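Local coordinates for protein ICChI, a glycosylated chitinase (Ipomoea carnea, PDB 6IDN) that has chitinase and lysozyme activity, and as a glycosylated plant glycosyl hydrolase of family 18 probably cleaves the beta-1,4 links of chitin, at residues I122-D135 and A155-E169. Sequence-based numbering, arbitrary orientation.
Sequences IDFDIEDGSNDYYD and AAAPACEFPDYYLRE. With NAG (2-acetamido-2-deoxy-beta-D-glucopyranose), chain C.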
loop_
_atom_site.group_PDB
_atom_site.type_symbol
_atom_site.label_atom_id
_atom_site.label_comp_id
_atom_site.label_asym_id
_atom_site.label_seq_id
_atom_site.Cartn_x
_atom_site.Cartn_y
_atom_site.Cartn_z
ATOM N N ILE A 122 5.119 -0.671 -6.387
ATOM C CA ILE A 122 4.345 0.557 -6.284
ATOM C C ILE A 122 2.975 0.203 -5.740
ATOM O O ILE A 122 2.297 -0.685 -6.282
ATOM C CB ILE A 122 4.218 1.252 -7.652
ATOM C CG1 ILE A 122 5.623 1.561 -8.204
ATOM C CG2 ILE A 122 3.349 2.521 -7.530
ATOM C CD1 ILE A 122 6.440 2.505 -7.331
ATOM N N ASP A 123 2.575 0.888 -4.673
ATOM C CA ASP A 123 1.259 0.738 -4.056
ATOM C C ASP A 123 0.385 1.905 -4.502
ATOM O O ASP A 123 0.812 3.061 -4.434
ATOM C CB ASP A 123 1.391 0.722 -2.531
ATOM C CG ASP A 123 0.054 0.742 -1.812
ATOM O OD1 ASP A 123 -0.753 -0.180 -2.044
ATOM O OD2 ASP A 123 -0.160 1.660 -0.988
ATOM N N PHE A 124 -0.835 1.605 -4.957
ATOM C CA PHE A 124 -1.752 2.623 -5.486
ATOM C C PHE A 124 -2.766 2.952 -4.392
ATOM O O PHE A 124 -3.792 2.287 -4.271
ATOM C CB PHE A 124 -2.496 2.115 -6.722
ATOM C CG PHE A 124 -1.681 2.026 -7.987
ATOM C CD1 PHE A 124 -0.456 1.366 -8.034
ATOM C CD2 PHE A 124 -2.201 2.544 -9.169
ATOM C CE1 PHE A 124 0.246 1.268 -9.223
ATOM C CE2 PHE A 124 -1.513 2.437 -10.378
ATOM C CZ PHE A 124 -0.281 1.815 -10.408
ATOM N N ASP A 125 -2.484 3.989 -3.599
ATOM C CA ASP A 125 -3.404 4.412 -2.537
ATOM C C ASP A 125 -4.149 5.668 -2.981
ATOM O O ASP A 125 -4.058 6.731 -2.389
ATOM C CB ASP A 125 -2.646 4.633 -1.223
ATOM C CG ASP A 125 -3.578 4.807 -0.030
ATOM O OD1 ASP A 125 -4.791 4.544 -0.165
ATOM O OD2 ASP A 125 -3.108 5.228 1.055
ATOM N N ILE A 126 -4.882 5.514 -4.078
ATOM C CA ILE A 126 -5.553 6.632 -4.738
ATOM C C ILE A 126 -6.867 6.904 -4.006
ATOM O O ILE A 126 -7.800 6.107 -4.077
ATOM C CB ILE A 126 -5.790 6.326 -6.225
ATOM C CG1 ILE A 126 -4.481 5.895 -6.908
ATOM C CG2 ILE A 126 -6.400 7.537 -6.942
ATOM C CD1 ILE A 126 -3.282 6.829 -6.626
ATOM N N GLU A 127 -6.939 8.036 -3.303
ATOM C CA GLU A 127 -8.099 8.390 -2.494
ATOM C C GLU A 127 -8.777 9.679 -2.922
ATOM O O GLU A 127 -9.810 10.038 -2.338
ATOM C CB GLU A 127 -7.707 8.547 -1.018
ATOM C CG GLU A 127 -7.086 7.344 -0.368
ATOM C CD GLU A 127 -6.747 7.615 1.082
ATOM O OE1 GLU A 127 -7.576 8.240 1.782
ATOM O OE2 GLU A 127 -5.653 7.213 1.526
ATOM N N ASP A 128 -8.220 10.405 -3.883
ATOM C CA ASP A 128 -8.854 11.636 -4.331
ATOM C C ASP A 128 -8.337 11.959 -5.723
ATOM O O ASP A 128 -7.421 11.315 -6.231
ATOM C CB ASP A 128 -8.632 12.797 -3.342
ATOM C CG ASP A 128 -7.214 13.339 -3.364
ATOM O OD1 ASP A 128 -6.296 12.571 -3.040
ATOM O OD2 ASP A 128 -7.013 14.540 -3.675
ATOM N N GLY A 129 -8.959 12.965 -6.338
ATOM C CA GLY A 129 -8.607 13.356 -7.689
ATOM C C GLY A 129 -9.241 12.456 -8.733
ATOM O O GLY A 129 -9.928 11.473 -8.435
ATOM N N SER A 130 -8.985 12.797 -9.995
ATOM C CA SER A 130 -9.546 12.033 -11.100
ATOM C C SER A 130 -9.110 10.576 -11.023
ATOM O O SER A 130 -7.972 10.264 -10.662
ATOM C CB SER A 130 -9.111 12.629 -12.440
ATOM O OG SER A 130 -9.493 11.774 -13.502
ATOM N N ASN A 131 -10.022 9.678 -11.387
ATOM C CA ASN A 131 -9.736 8.251 -11.387
ATOM C C ASN A 131 -9.087 7.764 -12.677
ATOM O O ASN A 131 -8.745 6.582 -12.765
ATOM C CB ASN A 131 -11.025 7.471 -11.182
ATOM C CG ASN A 131 -11.888 7.488 -12.416
ATOM O OD1 ASN A 131 -12.168 8.552 -12.967
ATOM N ND2 ASN A 131 -12.268 6.305 -12.895
ATOM N N ASP A 132 -8.906 8.623 -13.669
ATOM C CA ASP A 132 -8.521 8.199 -15.010
ATOM C C ASP A 132 -7.042 7.833 -15.115
ATOM O O ASP A 132 -6.169 8.455 -14.497
ATOM C CB ASP A 132 -8.834 9.305 -16.034
ATOM C CG ASP A 132 -10.306 9.411 -16.359
ATOM O OD1 ASP A 132 -11.059 8.479 -15.996
ATOM O OD2 ASP A 132 -10.711 10.415 -16.997
ATOM N N TYR A 133 -6.768 6.826 -15.945
ATOM C CA TYR A 133 -5.435 6.420 -16.433
ATOM C C TYR A 133 -4.584 5.677 -15.411
ATOM O O TYR A 133 -3.422 5.366 -15.717
ATOM C CB TYR A 133 -4.640 7.613 -16.984
ATOM C CG TYR A 133 -5.429 8.396 -17.995
ATOM C CD1 TYR A 133 -5.808 7.821 -19.198
ATOM C CD2 TYR A 133 -5.807 9.697 -17.740
ATOM C CE1 TYR A 133 -6.548 8.519 -20.113
ATOM C CE2 TYR A 133 -6.551 10.404 -18.640
ATOM C CZ TYR A 133 -6.910 9.823 -19.838
ATOM O OH TYR A 133 -7.660 10.542 -20.752
ATOM N N TYR A 134 -5.111 5.332 -14.231
ATOM C CA TYR A 134 -4.341 4.480 -13.326
ATOM C C TYR A 134 -4.208 3.064 -13.875
ATOM O O TYR A 134 -3.230 2.362 -13.557
ATOM C CB TYR A 134 -4.989 4.485 -11.934
ATOM C CG TYR A 134 -4.736 5.795 -11.225
ATOM C CD1 TYR A 134 -3.458 6.128 -10.808
ATOM C CD2 TYR A 134 -5.764 6.703 -10.998
ATOM C CE1 TYR A 134 -3.201 7.337 -10.174
ATOM C CE2 TYR A 134 -5.512 7.921 -10.369
ATOM C CZ TYR A 134 -4.238 8.226 -9.955
ATOM O OH TYR A 134 -3.991 9.427 -9.332
ATOM N N ASP A 135 -5.169 2.621 -14.696
ATOM C CA ASP A 135 -4.982 1.365 -15.419
ATOM C C ASP A 135 -3.766 1.438 -16.337
ATOM O O ASP A 135 -2.960 0.498 -16.394
ATOM C CB ASP A 135 -6.249 0.976 -16.209
ATOM C CG ASP A 135 -6.829 2.090 -17.093
ATOM O OD1 ASP A 135 -6.446 3.272 -16.998
ATOM O OD2 ASP A 135 -7.743 1.752 -17.895
ATOM N N ALA A 155 0.514 -3.023 -6.205
ATOM C CA ALA A 155 -0.432 -3.191 -5.116
ATOM C C ALA A 155 -1.450 -2.065 -5.187
ATOM O O ALA A 155 -1.135 -0.961 -5.635
ATOM C CB ALA A 155 0.282 -3.199 -3.743
ATOM N N ALA A 156 -2.682 -2.355 -4.753
ATOM C CA ALA A 156 -3.750 -1.354 -4.728
ATOM C C ALA A 156 -4.436 -1.349 -3.374
ATOM O O ALA A 156 -4.603 -2.401 -2.753
ATOM C CB ALA A 156 -4.811 -1.620 -5.814
ATOM N N ALA A 157 -4.917 -0.166 -2.964
ATOM C CA ALA A 157 -5.540 0.030 -1.655
ATOM C C ALA A 157 -6.920 0.669 -1.793
ATOM O O ALA A 157 -7.149 1.798 -1.338
ATOM C CB ALA A 157 -4.637 0.885 -0.752
ATOM N N PRO A 158 -7.872 -0.039 -2.391
ATOM C CA PRO A 158 -9.230 0.507 -2.491
ATOM C C PRO A 158 -9.930 0.498 -1.142
ATOM O O PRO A 158 -9.587 -0.251 -0.234
ATOM C CB PRO A 158 -9.924 -0.451 -3.463
ATOM C CG PRO A 158 -9.273 -1.800 -3.153
ATOM C CD PRO A 158 -7.803 -1.437 -2.867
ATOM N N ALA A 159 -10.971 1.325 -1.038
ATOM C CA ALA A 159 -11.867 1.235 0.105
ATOM C C ALA A 159 -12.859 0.096 -0.118
ATOM O O ALA A 159 -12.983 -0.447 -1.219
ATOM C CB ALA A 159 -12.585 2.567 0.322
ATOM N N CYS A 160 -13.586 -0.285 0.939
ATOM C CA CYS A 160 -14.297 -1.556 0.862
ATOM C C CYS A 160 -15.581 -1.523 0.039
ATOM O O CYS A 160 -16.083 -2.595 -0.302
ATOM C CB CYS A 160 -14.611 -2.109 2.260
ATOM S SG CYS A 160 -15.463 -1.014 3.459
ATOM N N GLU A 161 -16.145 -0.350 -0.274
ATOM C CA GLU A 161 -17.398 -0.313 -1.032
ATOM C C GLU A 161 -17.078 -0.594 -2.495
ATOM O O GLU A 161 -16.376 0.182 -3.148
ATOM C CB GLU A 161 -18.120 1.023 -0.854
ATOM C CG GLU A 161 -19.594 0.971 -1.202
ATOM C CD GLU A 161 -20.386 2.132 -0.641
ATOM O OE1 GLU A 161 -19.792 3.033 -0.001
ATOM O OE2 GLU A 161 -21.613 2.146 -0.861
ATOM N N PHE A 162 -17.558 -1.723 -2.997
ATOM C CA PHE A 162 -17.237 -2.222 -4.324
ATOM C C PHE A 162 -18.297 -1.777 -5.328
ATOM O O PHE A 162 -19.500 -1.849 -5.039
ATOM C CB PHE A 162 -17.158 -3.753 -4.298
ATOM C CG PHE A 162 -16.760 -4.372 -5.612
ATOM C CD1 PHE A 162 -17.716 -4.613 -6.589
ATOM C CD2 PHE A 162 -15.442 -4.704 -5.868
ATOM C CE1 PHE A 162 -17.367 -5.182 -7.808
ATOM C CE2 PHE A 162 -15.078 -5.276 -7.075
ATOM C CZ PHE A 162 -16.047 -5.514 -8.051
ATOM N N PRO A 163 -17.902 -1.308 -6.523
ATOM C CA PRO A 163 -16.528 -1.106 -6.987
ATOM C C PRO A 163 -15.973 0.230 -6.505
ATOM O O PRO A 163 -16.760 1.154 -6.282
ATOM C CB PRO A 163 -16.673 -1.136 -8.510
ATOM C CG PRO A 163 -18.047 -0.604 -8.757
ATOM C CD PRO A 163 -18.895 -1.049 -7.587
ATOM N N ASP A 164 -14.652 0.311 -6.327
ATOM C CA ASP A 164 -14.005 1.530 -5.860
ATOM C C ASP A 164 -13.873 2.522 -7.010
ATOM O O ASP A 164 -13.321 2.193 -8.063
ATOM C CB ASP A 164 -12.625 1.188 -5.290
ATOM C CG ASP A 164 -11.929 2.385 -4.713
ATOM O OD1 ASP A 164 -12.143 2.674 -3.518
ATOM O OD2 ASP A 164 -11.188 3.055 -5.456
ATOM N N TYR A 165 -14.390 3.743 -6.817
ATOM C CA TYR A 165 -14.343 4.742 -7.885
ATOM C C TYR A 165 -12.925 4.942 -8.396
ATOM O O TYR A 165 -12.686 4.965 -9.609
ATOM C CB TYR A 165 -14.906 6.088 -7.412
ATOM C CG TYR A 165 -14.459 7.266 -8.284
ATOM C CD1 TYR A 165 -15.000 7.471 -9.550
ATOM C CD2 TYR A 165 -13.493 8.166 -7.844
ATOM C CE1 TYR A 165 -14.587 8.539 -10.352
ATOM C CE2 TYR A 165 -13.079 9.240 -8.643
ATOM C CZ TYR A 165 -13.626 9.419 -9.895
ATOM O OH TYR A 165 -13.217 10.492 -10.683
ATOM N N TYR A 166 -11.968 5.109 -7.477
ATOM C CA TYR A 166 -10.637 5.535 -7.891
ATOM C C TYR A 166 -9.867 4.414 -8.546
ATOM O O TYR A 166 -9.080 4.662 -9.467
ATOM C CB TYR A 166 -9.848 6.070 -6.698
ATOM C CG TYR A 166 -10.502 7.280 -6.098
ATOM C CD1 TYR A 166 -10.335 8.539 -6.658
ATOM C CD2 TYR A 166 -11.314 7.155 -4.987
ATOM C CE1 TYR A 166 -10.973 9.646 -6.105
ATOM C CE2 TYR A 166 -11.947 8.244 -4.435
ATOM C CZ TYR A 166 -11.770 9.487 -4.992
ATOM O OH TYR A 166 -12.411 10.565 -4.412
ATOM N N LEU A 167 -10.070 3.180 -8.080
ATOM C CA LEU A 167 -9.194 2.080 -8.440
ATOM C C LEU A 167 -9.870 0.966 -9.213
ATOM O O LEU A 167 -9.203 -0.027 -9.532
ATOM C CB LEU A 167 -8.535 1.494 -7.182
ATOM C CG LEU A 167 -7.525 2.437 -6.543
ATOM C CD1 LEU A 167 -7.143 1.948 -5.157
ATOM C CD2 LEU A 167 -6.298 2.534 -7.450
ATOM N N ARG A 168 -11.162 1.075 -9.536
ATOM C CA ARG A 168 -11.804 -0.064 -10.189
ATOM C C ARG A 168 -11.144 -0.374 -11.526
ATOM O O ARG A 168 -10.912 -1.542 -11.841
ATOM C CB ARG A 168 -13.309 0.165 -10.350
ATOM C CG ARG A 168 -13.696 1.230 -11.293
ATOM C CD ARG A 168 -15.199 1.478 -11.232
ATOM N NE ARG A 168 -15.960 0.370 -11.799
ATOM C CZ ARG A 168 -17.282 0.367 -11.937
ATOM N NH1 ARG A 168 -18.008 1.410 -11.529
ATOM N NH2 ARG A 168 -17.889 -0.687 -12.470
ATOM N N GLU A 169 -10.767 0.653 -12.294
ATOM C CA GLU A 169 -10.165 0.406 -13.605
ATOM C C GLU A 169 -8.778 -0.193 -13.462
ATOM O O GLU A 169 -8.402 -1.101 -14.213
ATOM C CB GLU A 169 -10.086 1.697 -14.418
ATOM C CG GLU A 169 -11.420 2.222 -14.922
ATOM C CD GLU A 169 -11.263 3.489 -15.741
ATOM O OE1 GLU A 169 -10.163 4.082 -15.715
ATOM O OE2 GLU A 169 -12.229 3.908 -16.419
HETATM C C1 NAG C . -14.093 -4.816 -15.794
HETATM C C2 NAG C . -15.429 -4.299 -15.263
HETATM C C3 NAG C . -16.592 -4.986 -15.988
HETATM C C4 NAG C . -16.410 -4.868 -17.498
HETATM C C5 NAG C . -15.034 -5.386 -17.902
HETATM C C6 NAG C . -14.725 -5.207 -19.371
HETATM C C7 NAG C . -15.532 -3.494 -12.942
HETATM C C8 NAG C . -15.615 -3.887 -11.496
HETATM N N2 NAG C . -15.514 -4.501 -13.823
HETATM O O3 NAG C . -17.832 -4.384 -15.614
HETATM O O4 NAG C . -17.413 -5.622 -18.170
HETATM O O5 NAG C . -14.035 -4.640 -17.192
HETATM O O6 NAG C . -13.423 -5.681 -19.689
HETATM O O7 NAG C . -15.511 -2.320 -13.297
HETATM O O HOH W 1 -10.176 4.530 -2.997
HETATM O O HOH W 2 -11.758 13.246 -5.230
HETATM O O HOH W 3 -8.025 4.485 -13.921
HETATM O O HOH W 4 -8.564 5.162 -17.534
#
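The ring of Tyr-166 lies with one face against the Glu-127–Asp-128 peptide, while Tyr-165 CD2 sits over the centre of the opposite face. At the rim, near the ring plane, Gly-129 O comes within 3.1 Å of Tyr-166 CE1, and a water joins the hydroxyl to Gly-129 N. A flat residue with a polar tip suits this slot; CG anti to the carbonyl carbon (chi1 -62°) turns the ring against that peptide. Tyr-166 CB rests on Ile-126 CG2, 3.8 Å away. A leucine in place of Tyr-166 would probably uncover the peptide and leave that water without its hydroxyl partner. Asn-131 lays CB over one face of the Tyr-165 ring, a CH-pi contact of 3.8 Å to the centroid, and its backbone N donates a weak hydrogen bond to Tyr-165 OH. Deeper, Leu-167 CD2 packs against both Phe-124 CB and Ile-126 CG1, 3.9 Å from each. Parallel strands 121-126 and 153-156 of this TIM-barrel beta-alpha-beta unit pair through Phe-124 N and Ala-155 O (2.7 Å). Ala-155, on the same sheet face as Asp-123, is small enough to sit beside its carboxylate (Asp-123 OD1 to Ala-155 CB 3.6 Å), which Trp-180 (weakly, at OD1), Ser-77 and Tyr-6 (both at OD2) hydrogen-bond. Two waters donate to Glu-169 OE1, one also donating to Asp-135 OD1, which would probably ease the repulsion between these acids.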